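Local coordinates for ectonucleotide pyrophosphatase/phosphodiesterase family member 5 (Mus musculus, PDB 5VEO), which hydrolyses phosphodiester bonds, probably those of a restricted set of nucleotide substrates outside the cell, as a zinc-binding member of the alkaline phosphatase clan, at residues Asp134-Pro137 against Thr138-Pro142; Glu145-Phe149 against Glu150-Ala154; Met227-Ser231 against Lys232-Ile236; Ile287-Trp291 against His292-Asn296; Ala344-Lys347 against Asn348-Lys351. The protein carries 1 engineered substitution. All coordinates share one frame; numbering follows the deposited sequence. Where two conformers were deposited one is given.

Interaction 1. Residues Asp134-Pro137 against Thr138-Pro142; sequences DSFP and TYYLP
F136 and Y140 meet ring to ring across the bend at P137. Their planes lie only 13° apart, but with centroids separated by 4.7 Å the rings have slid past each other and barely overlap, so this is an offset parallel pair rather than a full stack. The phenol end of the tyrosine does the covering: Y140 OH sits above the middle of the F136 ring, 3.6 Å from F136 CE1. Behind it, Y140 CE2 touches F136 CB at 3.5 Å. The torsions explain the meeting. F136 turns CG beside its own N (chi1 -67°), whereas Y140 takes the less common setting with CG between N and the carbonyl carbon (chi1 69°), which brings its ring back over the preceding residues. P137 fills the inside of the bend, its CD 4.1 Å from Y140 CD2 and its O at the edge of the tyrosine ring. Q114 grips the backbone on both sides of P137, at F136 O and T138 N, and W110 of helix 109-115 touches the proline. Beyond the bend, strand 139-140 pairs with strand 120-123 at the margin of the central sheet, while Y139 stacks on W159 of helix 149-160 and bonds through OH to D164 O.

Interaction 2. Residues Glu145-Phe149 against Glu150-Ala154; sequences ESVSF and EDRVA. With ZN (zinc ion), chain F; AMP (adenosine monophosphate), chain Q.
R152 reaches back along its helix and clasps V147 O side-on with two nitrogens, NE and NH2, each 2.9 Å from that oxygen. NH2 lies in the carbonyl plane, NE 46° out of it, and the oxygen lies close to the guanidinium plane. NH1 forms a salt bridge with E174 and bonds to Y172 O, fixing the group's rotation; a leucine in its place would probably leave V147 O without either donor and E174 without its counter-charge. S148 is the N-cap: OG accepts from D151 N at 3.0 Å, and a water links S148 N to D151 OD2. The first helical turns follow with R152 N to S148 O and V153 N to F149 O, the latter 2.9 Å long. Upstream, E145 OE2 binds zinc at 2.1 Å beside AMP O3', D178 completing the protein ligands, so the capped helix begins a few residues from the nucleotide site. In the packing, V153 CG2 lies over a face of the F149 ring, 3.5 Å from CE1, in a CH-pi contact, and V147 CG1 rests on the D151 methylene, 3.7 Å from CB. F149 and V153 carry this end of helix 149-160 onto L171 of strand 168-173 and onto helix 190-210.

Interaction 3. Residues Met227-Ser231 against Lys232-Ile236; sequences MTQCS and KQRVI
S231 and R234 are the ends of a type I beta turn, closed by R234 N donating to S231 O at 2.8 Å. An ST turn overlaps it: S231 OG, anti to its own N (chi1 175°), curls forward and accepts from Q233 N at 3.0 Å, so the same serine holds the turn by its carbonyl and by its hydroxyl. The arginine side chain then folds back over the residues before the turn. R234 CB starts 3.7 Å from S231 O. The chain runs on extended through CG, then bends at chi3 (-63°), which lays the guanidinium alongside the serine instead of letting it project outward. NE is spoken for by G309 O. CZ lies directly above S231 CB at 3.6 Å, the methylene covering one face of the flat group, and NH1 shares that contact at 3.8 Å. The tip, NH2, donates to Q229 O at 2.9 Å, approaching from 58° above the carbonyl plane and therefore not along a lone pair. With only a methyl group at R234, as in alanine, Q229 O and G309 O would probably lose these donors and the S231 methylene its cover. The turn joins strand 228-229, paired with strand 323-324, to strand 235-237, which runs parallel to strand 311-313; backbone bonds tie both R234 and I236 to Y311. At the open end of the turn a water accepts from S231 N at 2.9 Å and donates to R234 O at 2.8 Å, spanning the two backbone ends.

Interaction 4. Residues Ile287-Trp291 against His292-Asn296; sequences IPERW and HYKHN
I287 O receives K294 NZ at 2.8 Å, the ammonium lying in the carbonyl plane, while I287 CB packs against K294 CB at 4.1 Å. K294 can do both because CG stands between N and the carbonyl carbon (chi1 83°) and the chain bends again at chi3, bringing NZ back to the first segment. P288 O works through a water, which donates to it and accepts from Y293 N at 2.9 Å. E289 begins a short 3-10 segment and is used twice. Its backbone O accepts H292 N at 2.9 Å from well above the carbonyl plane and also sits over one face of the H292 imidazole. Its side chain bends at chi2 to bring OE2 within 3.0 Å of K294 NZ, a salt bridge whose hydrogen bond is weak. R290 O lies 3.3 Å from H292 CD2; its guanidinium is engaged by D328. W291 CB touches Y293 CB at 4.0 Å, and the indole stacks on F54 while NE1 bonds to D328. H292, with its positive phi, turns the chain, and its side chain touches an N-acetylglucosamine attached elsewhere on the protein. K294 is buried, yet NZ is met by I287 O, E285 O and the E289 carboxylate, an oxygen-rich setting that would probably keep its charge in place.

Interaction 5. Residues Ala344-Lys347 against Asn348-Lys351; sequences AFRK and NFTK
Between R346 and F349 the chain bends tightly, leaving their CA atoms only 6.2 Å apart. K347 keeps an extended backbone, while N348 has a positive phi of 59° and provides the change of direction; strand 349-355 starts immediately after it. The bend sets R346 and F349 side by side, with R346 CB 4.0 Å from F349 CB; their side chains then cross at a slant, and only their flat ends come to lie nearly parallel. R346 turns at chi3 (74°), which lays its guanidinium flat on the phenyl ring, the two planes 15° apart. CZ is 3.7 Å from the ring centroid, close to the ring normal, so the geometry meets both a stack and a cation-pi contact. NH1 covers the far rim, 3.5 Å from F349 CE1, while CD1 of the ring lies under the centre of the guanidinium. The stack does not use up the N-H groups: NH1 also bonds to D383 O. K347 leads elsewhere, to N43 OD1. Both R346 and F349 also touch V45 of the adjoining strand 45-51. The arrangement is an arginine-aromatic cation-pi stack at the entrance to an outermost strand, here strand 349-355 of the mixed central sheet of an alkaline phosphatase-clan fold.

In the fold
Interactions 1 and 5 lie at the two outermost strands of the central sheet, 139-140 and 349-355, with centres about 32 Å apart. Both are surface contacts that turn flat groups face to face, a slid-apart aromatic pair in one and a guanidinium on a phenyl ring in the other. Side chains of interaction 1 (Y139, L141) pack on helix 149-160, whose first turns form interaction 2; that contact is partly buried, rich in backbone bonds, and reaches zinc and AMP. Interaction 4, also partly buried but on the opposite side of the chain's centre from interaction 2, relies on a lysine-centred polar cluster. Interaction 3 is a surface turn. Arginine serves differently in each place: clasping a carbonyl at 145-154, folding over a turn at 227-236, stacking at 344-351.

Interaction 1. Residues Asp134-Pro137 against Thr138-Pro142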
# COMPACT_ATOMS: atom_id res chain seq x y z
N ASP A 134 -4.56 9.94 -19.62
CA ASP A 134 -5.32 9.38 -20.74
C ASP A 134 -4.98 7.92 -21.04
O ASP A 134 -5.24 7.44 -22.15
CB ASP A 134 -5.12 10.21 -22.02
CG ASP A 134 -5.86 11.52 -21.98
OD1 ASP A 134 -6.70 11.71 -21.07
OD2 ASP A 134 -5.62 12.37 -22.86
N SER A 135 -4.45 7.17 -20.06
CA SER A 135 -3.97 5.82 -20.32
C SER A 135 -4.42 4.88 -19.22
O SER A 135 -4.59 5.28 -18.06
CB SER A 135 -2.45 5.73 -20.39
OG SER A 135 -1.91 6.54 -21.40
N PHE A 136 -4.59 3.62 -19.60
CA PHE A 136 -4.82 2.48 -18.73
C PHE A 136 -3.71 1.47 -18.96
O PHE A 136 -3.01 1.53 -19.98
CB PHE A 136 -6.16 1.79 -19.05
CG PHE A 136 -7.39 2.61 -18.73
CD1 PHE A 136 -7.96 2.59 -17.46
CD2 PHE A 136 -7.99 3.36 -19.71
CE1 PHE A 136 -9.10 3.32 -17.19
CE2 PHE A 136 -9.13 4.10 -19.44
CZ PHE A 136 -9.68 4.09 -18.19
N PRO A 137 -3.54 0.50 -18.06
CA PRO A 137 -2.80 -0.71 -18.42
C PRO A 137 -3.39 -1.33 -19.68
O PRO A 137 -4.60 -1.25 -19.92
CB PRO A 137 -2.97 -1.62 -17.20
CG PRO A 137 -3.38 -0.69 -16.08
CD PRO A 137 -4.23 0.34 -16.77
N THR A 138 -2.54 -1.96 -20.48
CA THR A 138 -3.00 -2.61 -21.71
C THR A 138 -4.19 -3.52 -21.45
O THR A 138 -5.17 -3.51 -22.21
CB THR A 138 -1.87 -3.43 -22.32
OG1 THR A 138 -0.69 -2.63 -22.38
CG2 THR A 138 -2.26 -3.94 -23.73
N TYR A 139 -4.11 -4.30 -20.37
CA TYR A 139 -5.20 -5.15 -19.90
C TYR A 139 -5.47 -4.84 -18.44
O TYR A 139 -4.52 -4.74 -17.65
CB TYR A 139 -4.87 -6.64 -20.01
CG TYR A 139 -4.37 -7.14 -21.36
CD1 TYR A 139 -5.25 -7.50 -22.35
CD2 TYR A 139 -3.01 -7.30 -21.61
CE1 TYR A 139 -4.82 -7.98 -23.57
CE2 TYR A 139 -2.55 -7.78 -22.84
CZ TYR A 139 -3.47 -8.12 -23.80
OH TYR A 139 -3.03 -8.61 -25.03
N TYR A 140 -6.74 -4.73 -18.07
CA TYR A 140 -7.07 -4.53 -16.66
C TYR A 140 -8.49 -4.99 -16.39
O TYR A 140 -9.33 -5.10 -17.31
CB TYR A 140 -6.89 -3.06 -16.24
CG TYR A 140 -7.90 -2.13 -16.85
CD1 TYR A 140 -9.09 -1.83 -16.19
CD2 TYR A 140 -7.67 -1.53 -18.08
CE1 TYR A 140 -10.04 -0.97 -16.76
CE2 TYR A 140 -8.62 -0.67 -18.66
CZ TYR A 140 -9.78 -0.40 -17.99
OH TYR A 140 -10.72 0.45 -18.56
N LEU A 141 -8.77 -5.24 -15.14
CA LEU A 141 -10.11 -5.56 -14.67
C LEU A 141 -10.72 -4.38 -13.94
O LEU A 141 -10.07 -3.79 -13.06
CB LEU A 141 -10.08 -6.77 -13.74
CG LEU A 141 -9.34 -8.03 -14.23
CD1 LEU A 141 -9.40 -9.15 -13.18
CD2 LEU A 141 -9.89 -8.50 -15.57
N PRO A 142 -11.96 -3.99 -14.23
CA PRO A 142 -12.67 -3.07 -13.33
C PRO A 142 -12.68 -3.60 -11.91
O PRO A 142 -12.92 -4.78 -11.68
CB PRO A 142 -14.08 -3.03 -13.93
CG PRO A 142 -13.88 -3.40 -15.35
CD PRO A 142 -12.84 -4.47 -15.29

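Interaction 2. Residues Glu145-Phe149 against Glu150-Ala154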
# COMPACT_ATOMS: atom_id res chain seq x y z
N GLU A 145 -14.25 -6.51 -5.73
CA GLU A 145 -13.73 -7.32 -4.64
C GLU A 145 -14.29 -8.74 -4.65
O GLU A 145 -13.68 -9.64 -4.05
CB GLU A 145 -14.04 -6.61 -3.32
CG GLU A 145 -13.44 -7.26 -2.12
CD GLU A 145 -13.46 -6.35 -0.92
OE1 GLU A 145 -14.29 -5.41 -0.91
OE2 GLU A 145 -12.63 -6.53 -0.00
N SER A 146 -15.45 -8.95 -5.30
CA SER A 146 -16.09 -10.26 -5.33
C SER A 146 -15.42 -11.24 -6.29
O SER A 146 -15.76 -12.43 -6.26
CB SER A 146 -17.55 -10.12 -5.73
OG SER A 146 -18.23 -9.31 -4.78
N VAL A 147 -14.54 -10.77 -7.16
CA VAL A 147 -13.89 -11.68 -8.10
C VAL A 147 -12.89 -12.53 -7.33
O VAL A 147 -12.07 -12.01 -6.56
CB VAL A 147 -13.21 -10.89 -9.23
CG1 VAL A 147 -12.42 -11.82 -10.12
CG2 VAL A 147 -14.24 -10.14 -10.05
N SER A 148 -12.98 -13.84 -7.51
CA SER A 148 -12.17 -14.78 -6.76
C SER A 148 -10.69 -14.59 -7.07
O SER A 148 -10.30 -14.10 -8.14
CB SER A 148 -12.59 -16.21 -7.09
OG SER A 148 -12.18 -16.53 -8.40
N PHE A 149 -9.86 -15.00 -6.12
CA PHE A 149 -8.43 -15.00 -6.34
C PHE A 149 -8.07 -15.84 -7.56
O PHE A 149 -7.24 -15.45 -8.38
CB PHE A 149 -7.71 -15.54 -5.12
CG PHE A 149 -6.24 -15.51 -5.24
CD1 PHE A 149 -5.53 -16.67 -5.54
CD2 PHE A 149 -5.56 -14.32 -5.08
CE1 PHE A 149 -4.16 -16.63 -5.64
CE2 PHE A 149 -4.18 -14.29 -5.20
CZ PHE A 149 -3.48 -15.44 -5.48
N GLU A 150 -8.72 -17.00 -7.70
CA GLU A 150 -8.43 -17.91 -8.80
C GLU A 150 -8.76 -17.27 -10.15
O GLU A 150 -8.03 -17.45 -11.13
CB GLU A 150 -9.19 -19.22 -8.60
CG GLU A 150 -8.76 -20.01 -7.34
CD GLU A 150 -9.16 -19.37 -6.00
OE1 GLU A 150 -10.17 -18.61 -5.96
OE2 GLU A 150 -8.45 -19.63 -4.98
N ASP A 151 -9.83 -16.48 -10.20
CA ASP A 151 -10.17 -15.79 -11.45
C ASP A 151 -9.16 -14.68 -11.75
O ASP A 151 -8.83 -14.43 -12.92
CB ASP A 151 -11.58 -15.23 -11.37
CG ASP A 151 -12.64 -16.30 -11.64
OD1 ASP A 151 -12.27 -17.38 -12.14
OD2 ASP A 151 -13.84 -16.06 -11.36
N ARG A 152 -8.68 -13.99 -10.71
CA ARG A 152 -7.66 -12.97 -10.91
C ARG A 152 -6.38 -13.60 -11.45
O ARG A 152 -5.77 -13.08 -12.39
CB ARG A 152 -7.38 -12.22 -9.60
CG ARG A 152 -8.58 -11.47 -9.10
CD ARG A 152 -8.32 -10.77 -7.75
NE ARG A 152 -9.57 -10.57 -7.03
CZ ARG A 152 -9.76 -9.66 -6.06
NH1 ARG A 152 -8.81 -8.82 -5.71
NH2 ARG A 152 -10.95 -9.57 -5.46
N VAL A 153 -5.97 -14.73 -10.86
CA VAL A 153 -4.80 -15.45 -11.34
C VAL A 153 -5.00 -15.88 -12.79
O VAL A 153 -4.08 -15.77 -13.62
CB VAL A 153 -4.52 -16.66 -10.43
CG1 VAL A 153 -3.49 -17.59 -11.05
CG2 VAL A 153 -4.04 -16.15 -9.08
N ALA A 154 -6.19 -16.39 -13.11
CA ALA A 154 -6.44 -16.87 -14.46
C ALA A 154 -6.22 -15.77 -15.49
O ALA A 154 -5.61 -16.00 -16.54
CB ALA A 154 -7.86 -17.42 -14.57
ZN ZN F . -12.03 -5.24 1.53
P AMP Q . -6.47 -0.34 3.31
O1P AMP Q . -5.89 1.04 3.39
O2P AMP Q . -7.29 -0.69 4.56
O3P AMP Q . -5.42 -1.42 3.04
O5' AMP Q . -7.48 -0.40 2.07
C5' AMP Q . -7.75 -1.67 1.45
C4' AMP Q . -9.17 -1.81 0.96
O4' AMP Q . -9.31 -1.05 -0.24
C3' AMP Q . -9.53 -3.24 0.56
O3' AMP Q . -10.41 -3.81 1.52
C2' AMP Q . -10.24 -3.11 -0.79
O2' AMP Q . -11.49 -3.74 -0.87
C1' AMP Q . -10.35 -1.62 -0.99
N9 AMP Q . -10.20 -1.21 -2.37
C8 AMP Q . -9.11 -1.34 -3.15
N7 AMP Q . -9.36 -0.81 -4.37
C5 AMP Q . -10.64 -0.35 -4.33
C6 AMP Q . -11.55 0.34 -5.27
N6 AMP Q . -11.14 0.63 -6.52
N1 AMP Q . -12.79 0.65 -4.84
C2 AMP Q . -13.23 0.38 -3.60
N3 AMP Q . -12.46 -0.23 -2.68
C4 AMP Q . -11.18 -0.61 -3.02
O HOH W 1 -14.97 -14.87 -9.32
O HOH W 2 -10.89 -16.69 -3.98
O HOH W 3 -13.58 -3.58 2.19
O HOH W 4 -14.50 -5.07 1.37
O HOH W 5 -13.58 -6.99 1.96

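Interaction 3. Residues Met227-Ser231 against Lys232-Ile236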
# COMPACT_ATOMS: atom_id res chain seq x y z
N MET A 227 -0.14 -4.39 10.31
CA MET A 227 -1.37 -4.26 11.09
C MET A 227 -1.00 -4.27 12.57
O MET A 227 -0.06 -4.96 12.96
CB MET A 227 -2.33 -5.42 10.78
CG MET A 227 -3.75 -5.30 11.32
SD MET A 227 -4.79 -4.09 10.44
CE MET A 227 -4.95 -4.86 8.84
N THR A 228 -1.71 -3.50 13.37
CA THR A 228 -1.48 -3.49 14.81
C THR A 228 -2.81 -3.62 15.54
O THR A 228 -3.88 -3.29 15.02
CB THR A 228 -0.68 -2.25 15.28
OG1 THR A 228 -0.11 -2.49 16.58
CG2 THR A 228 -1.53 -1.06 15.45
N GLN A 229 -2.72 -4.14 16.76
CA GLN A 229 -3.88 -4.41 17.59
C GLN A 229 -4.40 -3.13 18.23
O GLN A 229 -3.65 -2.39 18.88
CB GLN A 229 -3.54 -5.44 18.67
CG GLN A 229 -4.74 -5.98 19.41
CD GLN A 229 -5.49 -7.07 18.65
OE1 GLN A 229 -4.96 -7.66 17.71
NE2 GLN A 229 -6.71 -7.34 19.06
N CYS A 230 -5.71 -2.94 18.11
CA CYS A 230 -6.42 -1.84 18.73
C CYS A 230 -7.31 -2.35 19.85
O CYS A 230 -7.52 -3.56 20.02
CB CYS A 230 -7.23 -1.08 17.69
SG CYS A 230 -6.13 -0.26 16.48
N SER A 231 -7.86 -1.41 20.62
CA SER A 231 -8.61 -1.74 21.82
C SER A 231 -9.58 -0.61 22.15
O SER A 231 -9.22 0.56 22.05
CB SER A 231 -7.70 -1.93 23.03
OG SER A 231 -8.48 -2.13 24.21
N LYS A 232 -10.77 -0.99 22.65
CA LYS A 232 -11.70 0.02 23.15
C LYS A 232 -11.16 0.73 24.39
O LYS A 232 -11.67 1.81 24.73
CB LYS A 232 -13.06 -0.64 23.41
CG LYS A 232 -13.74 -0.97 22.09
CD LYS A 232 -15.11 -1.57 22.22
CE LYS A 232 -15.86 -1.43 20.90
NZ LYS A 232 -17.17 -2.15 20.90
N GLN A 233 -10.12 0.20 25.02
CA GLN A 233 -9.42 0.89 26.10
C GLN A 233 -8.37 1.87 25.60
O GLN A 233 -7.76 2.56 26.43
CB GLN A 233 -8.73 -0.13 27.01
CG GLN A 233 -9.68 -1.14 27.60
CD GLN A 233 -10.69 -0.46 28.49
OE1 GLN A 233 -10.33 0.16 29.49
NE2 GLN A 233 -11.96 -0.55 28.12
N ARG A 234 -8.17 1.97 24.29
CA ARG A 234 -7.18 2.88 23.69
C ARG A 234 -7.87 3.72 22.61
O ARG A 234 -7.60 3.58 21.41
CB ARG A 234 -6.01 2.10 23.11
CG ARG A 234 -5.17 1.39 24.18
CD ARG A 234 -3.89 0.86 23.59
NE ARG A 234 -4.07 -0.15 22.55
CZ ARG A 234 -4.12 -1.46 22.78
NH1 ARG A 234 -4.07 -1.93 24.02
NH2 ARG A 234 -4.24 -2.30 21.76
N VAL A 235 -8.76 4.60 23.06
CA VAL A 235 -9.54 5.46 22.17
C VAL A 235 -9.32 6.92 22.55
O VAL A 235 -9.39 7.29 23.73
CB VAL A 235 -11.04 5.11 22.22
CG1 VAL A 235 -11.86 6.14 21.51
CG2 VAL A 235 -11.27 3.74 21.60
N ILE A 236 -9.10 7.75 21.54
CA ILE A 236 -9.09 9.21 21.66
C ILE A 236 -10.37 9.70 21.00
O ILE A 236 -10.58 9.47 19.80
CB ILE A 236 -7.86 9.83 20.99
CG1 ILE A 236 -6.57 9.24 21.56
CG2 ILE A 236 -7.88 11.34 21.14
CD1 ILE A 236 -5.60 8.85 20.51
O HOH W 6 -7.25 1.27 19.81

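Interaction 4. Residues Ile287-Trp291 against His292-Asn296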
# COMPACT_ATOMS: atom_id res chain seq x y z
N ILE A 287 5.03 19.00 10.28
CA ILE A 287 5.01 17.54 10.17
C ILE A 287 6.44 17.03 10.00
O ILE A 287 7.23 17.62 9.24
CB ILE A 287 4.11 17.12 8.99
CG1 ILE A 287 2.65 17.42 9.32
CG2 ILE A 287 4.32 15.65 8.63
CD1 ILE A 287 1.70 17.30 8.14
N PRO A 288 6.82 15.95 10.68
CA PRO A 288 8.19 15.43 10.55
C PRO A 288 8.65 15.23 9.11
O PRO A 288 7.97 14.58 8.30
CB PRO A 288 8.10 14.09 11.29
CG PRO A 288 7.09 14.35 12.36
CD PRO A 288 6.05 15.22 11.69
N GLU A 289 9.85 15.74 8.82
CA GLU A 289 10.44 15.61 7.49
C GLU A 289 10.59 14.16 7.07
O GLU A 289 10.47 13.83 5.89
CB GLU A 289 11.81 16.29 7.44
CG GLU A 289 11.72 17.78 7.52
CD GLU A 289 11.11 18.38 6.27
OE1 GLU A 289 11.24 17.77 5.19
OE2 GLU A 289 10.51 19.46 6.38
N ARG A 290 10.88 13.27 8.03
CA ARG A 290 11.19 11.89 7.68
C ARG A 290 9.99 11.18 7.07
O ARG A 290 10.19 10.13 6.43
CB ARG A 290 11.67 11.11 8.90
CG ARG A 290 10.65 10.94 9.99
CD ARG A 290 11.28 10.21 11.17
NE ARG A 290 10.36 10.20 12.30
CZ ARG A 290 9.45 9.26 12.52
NH1 ARG A 290 9.34 8.21 11.71
NH2 ARG A 290 8.64 9.36 13.56
N TRP A 291 8.78 11.70 7.25
CA TRP A 291 7.59 11.12 6.63
C TRP A 291 7.37 11.57 5.19
O TRP A 291 6.57 10.95 4.48
CB TRP A 291 6.34 11.46 7.45
CG TRP A 291 6.20 10.70 8.71
CD1 TRP A 291 6.75 9.47 9.01
CD2 TRP A 291 5.44 11.07 9.87
NE1 TRP A 291 6.38 9.08 10.26
CE2 TRP A 291 5.57 10.03 10.81
CE3 TRP A 291 4.65 12.17 10.18
CZ2 TRP A 291 4.96 10.08 12.07
CZ3 TRP A 291 4.05 12.23 11.43
CH2 TRP A 291 4.19 11.18 12.35
N HIS A 292 8.05 12.63 4.75
CA HIS A 292 7.95 13.10 3.36
C HIS A 292 6.48 13.22 2.97
O HIS A 292 6.00 12.66 1.98
CB HIS A 292 8.71 12.18 2.43
CG HIS A 292 10.12 11.98 2.86
ND1 HIS A 292 11.02 13.03 2.93
CD2 HIS A 292 10.78 10.89 3.31
CE1 HIS A 292 12.17 12.59 3.38
NE2 HIS A 292 12.06 11.29 3.62
N TYR A 293 5.76 13.94 3.81
CA TYR A 293 4.32 13.96 3.71
C TYR A 293 3.76 15.36 3.48
O TYR A 293 2.77 15.47 2.76
CB TYR A 293 3.72 13.30 4.97
CG TYR A 293 2.29 12.90 4.82
CD1 TYR A 293 1.29 13.54 5.53
CD2 TYR A 293 1.93 11.89 3.94
CE1 TYR A 293 -0.03 13.17 5.38
CE2 TYR A 293 0.61 11.50 3.79
CZ TYR A 293 -0.37 12.17 4.49
OH TYR A 293 -1.69 11.82 4.37
N LYS A 294 4.47 16.40 3.86
CA LYS A 294 3.89 17.73 4.06
C LYS A 294 3.85 18.62 2.83
O LYS A 294 3.04 19.55 2.80
CB LYS A 294 4.66 18.44 5.19
CG LYS A 294 5.93 19.12 4.78
CD LYS A 294 6.46 19.97 5.94
CE LYS A 294 7.44 19.19 6.70
NZ LYS A 294 8.00 19.93 7.86
N HIS A 295 4.67 18.37 1.81
CA HIS A 295 4.79 19.31 0.69
C HIS A 295 3.77 18.99 -0.40
O HIS A 295 4.11 18.66 -1.54
CB HIS A 295 6.21 19.29 0.13
CG HIS A 295 7.25 19.74 1.11
ND1 HIS A 295 7.27 21.01 1.65
CD2 HIS A 295 8.29 19.07 1.68
CE1 HIS A 295 8.30 21.11 2.48
NE2 HIS A 295 8.93 19.95 2.51
N ASN A 296 2.50 19.11 -0.03
CA ASN A 296 1.41 18.82 -0.96
C ASN A 296 0.15 19.48 -0.43
O ASN A 296 -0.13 19.42 0.76
CB ASN A 296 1.20 17.31 -1.10
CG ASN A 296 0.35 16.96 -2.31
OD1 ASN A 296 -0.87 17.17 -2.31
ND2 ASN A 296 0.99 16.43 -3.35
O HOH W 7 6.92 15.56 5.91
O HOH W 8 11.50 19.44 3.44

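Interaction 5. Residues Ala344-Lys347 against Asn348-Lys351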
# COMPACT_ATOMS: atom_id res chain seq x y z
N ALA A 344 15.97 -13.53 -12.58
CA ALA A 344 16.80 -12.39 -12.23
C ALA A 344 17.19 -12.34 -10.76
O ALA A 344 18.03 -11.51 -10.39
CB ALA A 344 16.08 -11.09 -12.59
N PHE A 345 16.61 -13.19 -9.92
CA PHE A 345 16.80 -13.11 -8.47
C PHE A 345 17.71 -14.21 -7.95
O PHE A 345 17.75 -15.33 -8.47
CB PHE A 345 15.44 -13.17 -7.78
CG PHE A 345 14.70 -11.88 -7.82
CD1 PHE A 345 13.59 -11.71 -8.64
CD2 PHE A 345 15.12 -10.81 -7.05
CE1 PHE A 345 12.91 -10.51 -8.66
CE2 PHE A 345 14.45 -9.60 -7.08
CZ PHE A 345 13.34 -9.45 -7.90
N ARG A 346 18.46 -13.88 -6.90
CA ARG A 346 19.26 -14.88 -6.21
C ARG A 346 18.37 -15.95 -5.59
O ARG A 346 17.15 -15.81 -5.52
CB ARG A 346 20.13 -14.22 -5.15
CG ARG A 346 21.16 -13.33 -5.76
CD ARG A 346 21.78 -12.42 -4.73
NE ARG A 346 22.70 -13.13 -3.87
CZ ARG A 346 23.54 -12.54 -3.03
NH1 ARG A 346 23.57 -11.21 -2.94
NH2 ARG A 346 24.38 -13.28 -2.29
N LYS A 347 19.00 -17.02 -5.13
CA LYS A 347 18.30 -18.15 -4.54
C LYS A 347 18.75 -18.36 -3.10
O LYS A 347 19.96 -18.38 -2.82
CB LYS A 347 18.54 -19.42 -5.34
CG LYS A 347 17.96 -19.37 -6.74
CD LYS A 347 18.23 -20.69 -7.47
CE LYS A 347 16.96 -21.51 -7.69
NZ LYS A 347 16.72 -22.44 -6.54
N ASN A 348 17.79 -18.56 -2.21
CA ASN A 348 18.03 -18.80 -0.79
C ASN A 348 18.80 -17.66 -0.12
O ASN A 348 19.68 -17.88 0.71
CB ASN A 348 18.76 -20.13 -0.57
CG ASN A 348 18.53 -20.68 0.80
OD1 ASN A 348 17.50 -20.43 1.42
ND2 ASN A 348 19.51 -21.43 1.32
N PHE A 349 18.43 -16.42 -0.45
CA PHE A 349 19.14 -15.23 -0.01
C PHE A 349 18.23 -14.37 0.86
O PHE A 349 17.07 -14.10 0.49
CB PHE A 349 19.62 -14.41 -1.20
CG PHE A 349 20.29 -13.11 -0.82
CD1 PHE A 349 21.51 -13.10 -0.15
CD2 PHE A 349 19.69 -11.90 -1.12
CE1 PHE A 349 22.13 -11.91 0.19
CE2 PHE A 349 20.31 -10.71 -0.79
CZ PHE A 349 21.52 -10.71 -0.11
N THR A 350 18.76 -13.91 1.99
CA THR A 350 18.03 -13.03 2.89
C THR A 350 18.80 -11.74 3.08
O THR A 350 20.00 -11.76 3.39
CB THR A 350 17.78 -13.69 4.25
OG1 THR A 350 17.11 -14.93 4.04
CG2 THR A 350 16.90 -12.79 5.13
N LYS A 351 18.09 -10.64 2.92
CA LYS A 351 18.59 -9.29 3.08
C LYS A 351 17.87 -8.63 4.25
O LYS A 351 16.67 -8.84 4.44
CB LYS A 351 18.34 -8.53 1.78
CG LYS A 351 18.70 -7.11 1.80
CD LYS A 351 18.60 -6.58 0.41
CE LYS A 351 18.60 -5.11 0.43
NZ LYS A 351 19.94 -4.57 0.47